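Hypothetical protein PA5202 (PDB 1ZKI) is a hotdog-fold thioesterase that probably hydrolyses acyl-CoA thioesters and is found as an assembly of two identical chains. Local coordinates at residues L54-C66 and V114-F128. Numbering follows the deposited sequence.
Sequences LFSLMDVTMGLAC and VRQGDKLVAKGQGTF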
loop_
_atom_site.group_PDB
_atom_site.type_symbol
_atom_site.label_atom_id
_atom_site.label_comp_id
_atom_site.label_asym_id
_atom_site.label_seq_id
_atom_site.Cartn_x
_atom_site.Cartn_y
_atom_site.Cartn_z
ATOM N N LEU A 54 16.180 0.615 -3.724
ATOM C CA LEU A 54 14.987 -0.036 -3.173
ATOM C C LEU A 54 13.753 0.204 -4.049
ATOM O O LEU A 54 12.979 -0.733 -4.302
ATOM C CB LEU A 54 14.729 0.440 -1.754
ATOM C CG LEU A 54 15.697 -0.138 -0.716
ATOM C CD1 LEU A 54 15.672 0.635 0.628
ATOM C CD2 LEU A 54 15.442 -1.631 -0.468
ATOM N N PHE A 55 13.567 1.434 -4.519
ATOM C CA PHE A 55 12.445 1.699 -5.398
ATOM C C PHE A 55 12.580 0.918 -6.711
ATOM O O PHE A 55 11.594 0.388 -7.213
ATOM C CB PHE A 55 12.304 3.190 -5.677
ATOM C CG PHE A 55 11.197 3.504 -6.625
ATOM C CD1 PHE A 55 9.927 3.826 -6.140
ATOM C CD2 PHE A 55 11.413 3.435 -8.005
ATOM C CE1 PHE A 55 8.878 4.105 -7.021
ATOM C CE2 PHE A 55 10.380 3.706 -8.905
ATOM C CZ PHE A 55 9.107 4.050 -8.415
ATOM N N SER A 56 13.789 0.863 -7.270
ATOM C CA SER A 56 14.031 0.153 -8.529
ATOM C C SER A 56 13.656 -1.317 -8.366
ATOM O O SER A 56 12.971 -1.887 -9.196
ATOM C CB SER A 56 15.489 0.298 -8.953
ATOM O OG SER A 56 15.786 1.662 -9.233
ATOM N N LEU A 57 14.085 -1.909 -7.258
ATOM C CA LEU A 57 13.686 -3.259 -6.918
ATOM C C LEU A 57 12.161 -3.390 -6.910
ATOM O O LEU A 57 11.600 -4.298 -7.566
ATOM C CB LEU A 57 14.262 -3.620 -5.557
ATOM C CG LEU A 57 13.689 -4.871 -4.894
ATOM C CD1 LEU A 57 14.030 -6.118 -5.728
ATOM C CD2 LEU A 57 14.257 -4.964 -3.478
HETATM N N MSE A 58 11.485 -2.475 -6.211
HETATM C CA MSE A 58 10.036 -2.537 -6.132
HETATM C C MSE A 58 9.361 -2.412 -7.507
HETATM O O MSE A 58 8.492 -3.205 -7.846
HETATM C CB MSE A 58 9.494 -1.466 -5.178
HETATM C CG MSE A 58 7.991 -1.568 -5.010
HETATM SE SE MSE A 58 7.445 -0.356 -3.613
HETATM C CE MSE A 58 8.317 -1.293 -2.132
ATOM N N ASP A 59 9.776 -1.425 -8.295
ATOM C CA ASP A 59 9.170 -1.204 -9.618
ATOM C C ASP A 59 9.323 -2.453 -10.509
ATOM O O ASP A 59 8.373 -2.887 -11.191
ATOM C CB ASP A 59 9.792 0.029 -10.280
ATOM C CG ASP A 59 9.220 0.289 -11.661
ATOM O OD1 ASP A 59 8.002 0.547 -11.781
ATOM O OD2 ASP A 59 9.977 0.172 -12.630
ATOM N N VAL A 60 10.513 -3.051 -10.494
ATOM C CA VAL A 60 10.753 -4.251 -11.288
ATOM C C VAL A 60 9.881 -5.425 -10.837
ATOM O O VAL A 60 9.297 -6.117 -11.670
ATOM C CB VAL A 60 12.246 -4.614 -11.323
ATOM C CG1 VAL A 60 12.467 -6.015 -11.896
ATOM C CG2 VAL A 60 13.023 -3.535 -12.159
ATOM N N THR A 61 9.813 -5.649 -9.528
ATOM C CA THR A 61 8.988 -6.732 -8.979
ATOM C C THR A 61 7.505 -6.529 -9.323
ATOM O O THR A 61 6.814 -7.468 -9.698
ATOM C CB THR A 61 9.156 -6.855 -7.445
ATOM O OG1 THR A 61 10.554 -6.856 -7.125
ATOM C CG2 THR A 61 8.544 -8.177 -6.956
HETATM N N MSE A 62 7.023 -5.294 -9.180
HETATM C CA MSE A 62 5.644 -4.970 -9.558
HETATM C C MSE A 62 5.384 -5.231 -11.045
HETATM O O MSE A 62 4.355 -5.781 -11.389
HETATM C CB MSE A 62 5.316 -3.524 -9.197
HETATM C CG MSE A 62 5.205 -3.278 -7.711
HETATM SE SE MSE A 62 4.888 -1.311 -7.533
HETATM C CE MSE A 62 4.169 -1.321 -5.725
ATOM N N GLY A 63 6.326 -4.862 -11.919
ATOM C CA GLY A 63 6.181 -5.133 -13.354
ATOM C C GLY A 63 6.054 -6.624 -13.655
ATOM O O GLY A 63 5.245 -7.036 -14.496
ATOM N N LEU A 64 6.866 -7.424 -12.965
ATOM C CA LEU A 64 6.858 -8.875 -13.126
ATOM C C LEU A 64 5.560 -9.492 -12.600
ATOM O O LEU A 64 5.020 -10.423 -13.194
ATOM C CB LEU A 64 8.088 -9.475 -12.440
ATOM C CG LEU A 64 9.423 -9.278 -13.181
ATOM C CD1 LEU A 64 10.564 -9.902 -12.346
ATOM C CD2 LEU A 64 9.377 -9.885 -14.587
ATOM N N ALA A 65 5.050 -8.965 -11.482
ATOM C CA ALA A 65 3.744 -9.388 -10.975
ATOM C C ALA A 65 2.657 -9.093 -12.007
ATOM O O ALA A 65 1.813 -9.941 -12.267
ATOM C CB ALA A 65 3.420 -8.704 -9.634
ATOM N N CYS A 66 2.706 -7.910 -12.624
ATOM C CA CYS A 66 1.750 -7.574 -13.687
ATOM C C CYS A 66 1.860 -8.542 -14.848
ATOM O O CYS A 66 0.857 -9.053 -15.321
ATOM C CB CYS A 66 1.952 -6.151 -14.162
ATOM S SG CYS A 66 1.347 -5.024 -12.935
ATOM N N VAL A 114 9.269 -4.892 0.742
ATOM C CA VAL A 114 10.666 -5.303 0.730
ATOM C C VAL A 114 11.011 -5.699 2.151
ATOM O O VAL A 114 10.693 -4.966 3.099
ATOM C CB VAL A 114 11.589 -4.157 0.277
ATOM C CG1 VAL A 114 13.067 -4.605 0.292
ATOM C CG2 VAL A 114 11.166 -3.660 -1.126
ATOM N N ARG A 115 11.650 -6.855 2.292
ATOM C CA ARG A 115 12.007 -7.371 3.610
ATOM C C ARG A 115 13.431 -7.892 3.625
ATOM O O ARG A 115 13.994 -8.255 2.592
ATOM C CB ARG A 115 11.072 -8.516 4.015
ATOM C CG ARG A 115 9.649 -8.090 4.309
ATOM C CD ARG A 115 8.826 -9.255 4.896
ATOM N NE ARG A 115 7.522 -8.741 5.273
ATOM C CZ ARG A 115 7.237 -8.218 6.457
ATOM N NH1 ARG A 115 8.155 -8.176 7.413
ATOM N NH2 ARG A 115 6.027 -7.740 6.683
ATOM N N GLN A 116 13.993 -7.968 4.822
ATOM C CA GLN A 116 15.161 -8.810 5.054
ATOM C C GLN A 116 14.758 -9.701 6.233
ATOM O O GLN A 116 14.760 -9.264 7.387
ATOM C CB GLN A 116 16.387 -7.956 5.373
ATOM C CG GLN A 116 17.671 -8.753 5.496
ATOM C CD GLN A 116 18.870 -7.845 5.671
ATOM O OE1 GLN A 116 19.079 -7.292 6.750
ATOM N NE2 GLN A 116 19.669 -7.699 4.627
ATOM N N GLY A 117 14.364 -10.935 5.940
ATOM C CA GLY A 117 13.769 -11.802 6.962
ATOM C C GLY A 117 12.547 -11.161 7.601
ATOM O O GLY A 117 11.623 -10.738 6.901
ATOM N N ASP A 118 12.571 -11.071 8.933
ATOM C CA ASP A 118 11.488 -10.461 9.722
ATOM C C ASP A 118 11.651 -8.940 9.897
ATOM O O ASP A 118 11.068 -8.340 10.810
ATOM C CB ASP A 118 11.346 -11.151 11.093
ATOM C CG ASP A 118 12.437 -10.749 12.091
ATOM O OD1 ASP A 118 13.523 -10.317 11.667
ATOM O OD2 ASP A 118 12.205 -10.873 13.318
ATOM N N LYS A 119 12.452 -8.327 9.032
ATOM C CA LYS A 119 12.581 -6.877 9.024
ATOM C C LYS A 119 11.838 -6.297 7.824
ATOM O O LYS A 119 12.190 -6.585 6.676
ATOM C CB LYS A 119 14.051 -6.451 9.002
ATOM C CG LYS A 119 14.945 -7.169 10.030
ATOM C CD LYS A 119 16.386 -6.805 9.748
ATOM C CE LYS A 119 17.334 -7.854 10.282
ATOM N NZ LYS A 119 18.611 -7.806 9.515
ATOM N N LEU A 120 10.818 -5.474 8.084
ATOM C CA LEU A 120 10.157 -4.740 7.003
ATOM C C LEU A 120 10.993 -3.527 6.638
ATOM O O LEU A 120 11.244 -2.653 7.482
ATOM C CB LEU A 120 8.735 -4.318 7.397
ATOM C CG LEU A 120 7.934 -3.567 6.335
ATOM C CD1 LEU A 120 7.737 -4.374 5.064
ATOM C CD2 LEU A 120 6.561 -3.128 6.905
ATOM N N VAL A 121 11.433 -3.489 5.387
ATOM C CA VAL A 121 12.320 -2.423 4.914
ATOM C C VAL A 121 11.548 -1.318 4.185
ATOM O O VAL A 121 11.810 -0.116 4.398
ATOM C CB VAL A 121 13.431 -3.003 3.994
ATOM C CG1 VAL A 121 14.215 -1.889 3.275
ATOM C CG2 VAL A 121 14.385 -3.892 4.834
ATOM N N ALA A 122 10.630 -1.710 3.305
ATOM C CA ALA A 122 9.855 -0.702 2.538
ATOM C C ALA A 122 8.521 -1.297 2.115
ATOM O O ALA A 122 8.355 -2.514 2.096
ATOM C CB ALA A 122 10.646 -0.230 1.309
ATOM N N LYS A 123 7.565 -0.430 1.813
ATOM C CA LYS A 123 6.238 -0.876 1.399
ATOM C C LYS A 123 5.775 0.118 0.352
ATOM O O LYS A 123 6.047 1.321 0.469
ATOM C CB LYS A 123 5.261 -0.856 2.576
ATOM C CG LYS A 123 3.846 -1.361 2.222
ATOM C CD LYS A 123 3.815 -2.896 2.249
ATOM C CE LYS A 123 2.825 -3.499 1.248
ATOM N NZ LYS A 123 1.432 -3.433 1.681
ATOM N N GLY A 124 5.110 -0.373 -0.689
ATOM C CA GLY A 124 4.578 0.555 -1.707
ATOM C C GLY A 124 3.358 0.062 -2.440
ATOM O O GLY A 124 2.950 -1.095 -2.278
ATOM N N GLN A 125 2.809 0.950 -3.267
ATOM C CA GLN A 125 1.583 0.705 -4.011
ATOM C C GLN A 125 1.694 1.518 -5.276
ATOM O O GLN A 125 2.134 2.666 -5.226
ATOM C CB GLN A 125 0.400 1.208 -3.177
ATOM C CG GLN A 125 -0.970 0.936 -3.741
ATOM C CD GLN A 125 -2.068 1.462 -2.818
ATOM O OE1 GLN A 125 -2.919 2.261 -3.235
ATOM N NE2 GLN A 125 -2.029 1.045 -1.552
ATOM N N GLY A 126 1.317 0.926 -6.402
ATOM C CA GLY A 126 1.399 1.627 -7.699
ATOM C C GLY A 126 0.320 1.204 -8.671
ATOM O O GLY A 126 -0.451 0.256 -8.409
ATOM N N THR A 127 0.288 1.892 -9.808
ATOM C CA THR A 127 -0.754 1.707 -10.799
ATOM C C THR A 127 -0.035 1.516 -12.112
ATOM O O THR A 127 0.880 2.282 -12.450
ATOM C CB THR A 127 -1.666 2.935 -10.879
ATOM O OG1 THR A 127 -1.996 3.372 -9.556
ATOM C CG2 THR A 127 -2.975 2.627 -11.677
ATOM N N PHE A 128 -0.454 0.494 -12.848
ATOM C CA PHE A 128 0.102 0.183 -14.166
ATOM C C PHE A 128 -0.968 0.367 -15.229
ATOM O O PHE A 128 -2.168 0.179 -14.969
ATOM C CB PHE A 128 0.634 -1.261 -14.163
ATOM C CG PHE A 128 1.991 -1.406 -13.534
ATOM C CD1 PHE A 128 3.095 -1.714 -14.317
ATOM C CD2 PHE A 128 2.178 -1.211 -12.172
ATOM C CE1 PHE A 128 4.361 -1.846 -13.755
ATOM C CE2 PHE A 128 3.449 -1.321 -11.585
ATOM C CZ PHE A 128 4.545 -1.643 -12.379
#
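Selenomethionines Met58 and Met62 lie on the bare backbone of the 119-128 strand, where Gly124 and Gly126 face the helix without side chains. Met58 SE rests 3.6 Å from Gly124 CA, and a bend at chi3 (-67°) turns its CE back along the strand, 3.8 Å from Val114 CG2 and beside the carbonyl carbon of Lys123. Met62 instead runs extended beyond CG and lays CE along the next peptides, 3.6 Å from Gln125 N. Its CB packs obliquely against the Phe128 ring, 3.7 Å from CE2. Cys66 SG sits over one face of that ring, 4.0 Å from the centroid and 21° off the normal, a sulfur-aromatic contact, while Gly63 brings its backbone close to CZ and CE1. At the other end, Leu54 straddles two strands: CD1 and CD2 both touch Val121 CG1, and CD2 also meets Val114 CG1 at 3.9 Å. Leu57 CD2 reaches Val114 tip to tip. Val121 and Ala122 both turn toward the helix because a classic beta bulge sets them opposite Val114, whose O accepts from both of their N atoms. Asp59 OD1, obliquely placed near Phe128 CZ, is hydrogen-bonded to Thr78 OG1 of the adjoining 76-85 strand. On the far side of the sheet, Lys123 forms salt bridges with Glu111 of its own chain and Glu111 of the second subunit. The helix runs at 48° to the 119-128 strand, with their axes 9.9 Å apart, and Leu57 also packs, together with Thr61, on strands 31-37 and 93-103. This is the core of the hotdog fold, a long central helix wrapped by a curved antiparallel sheet.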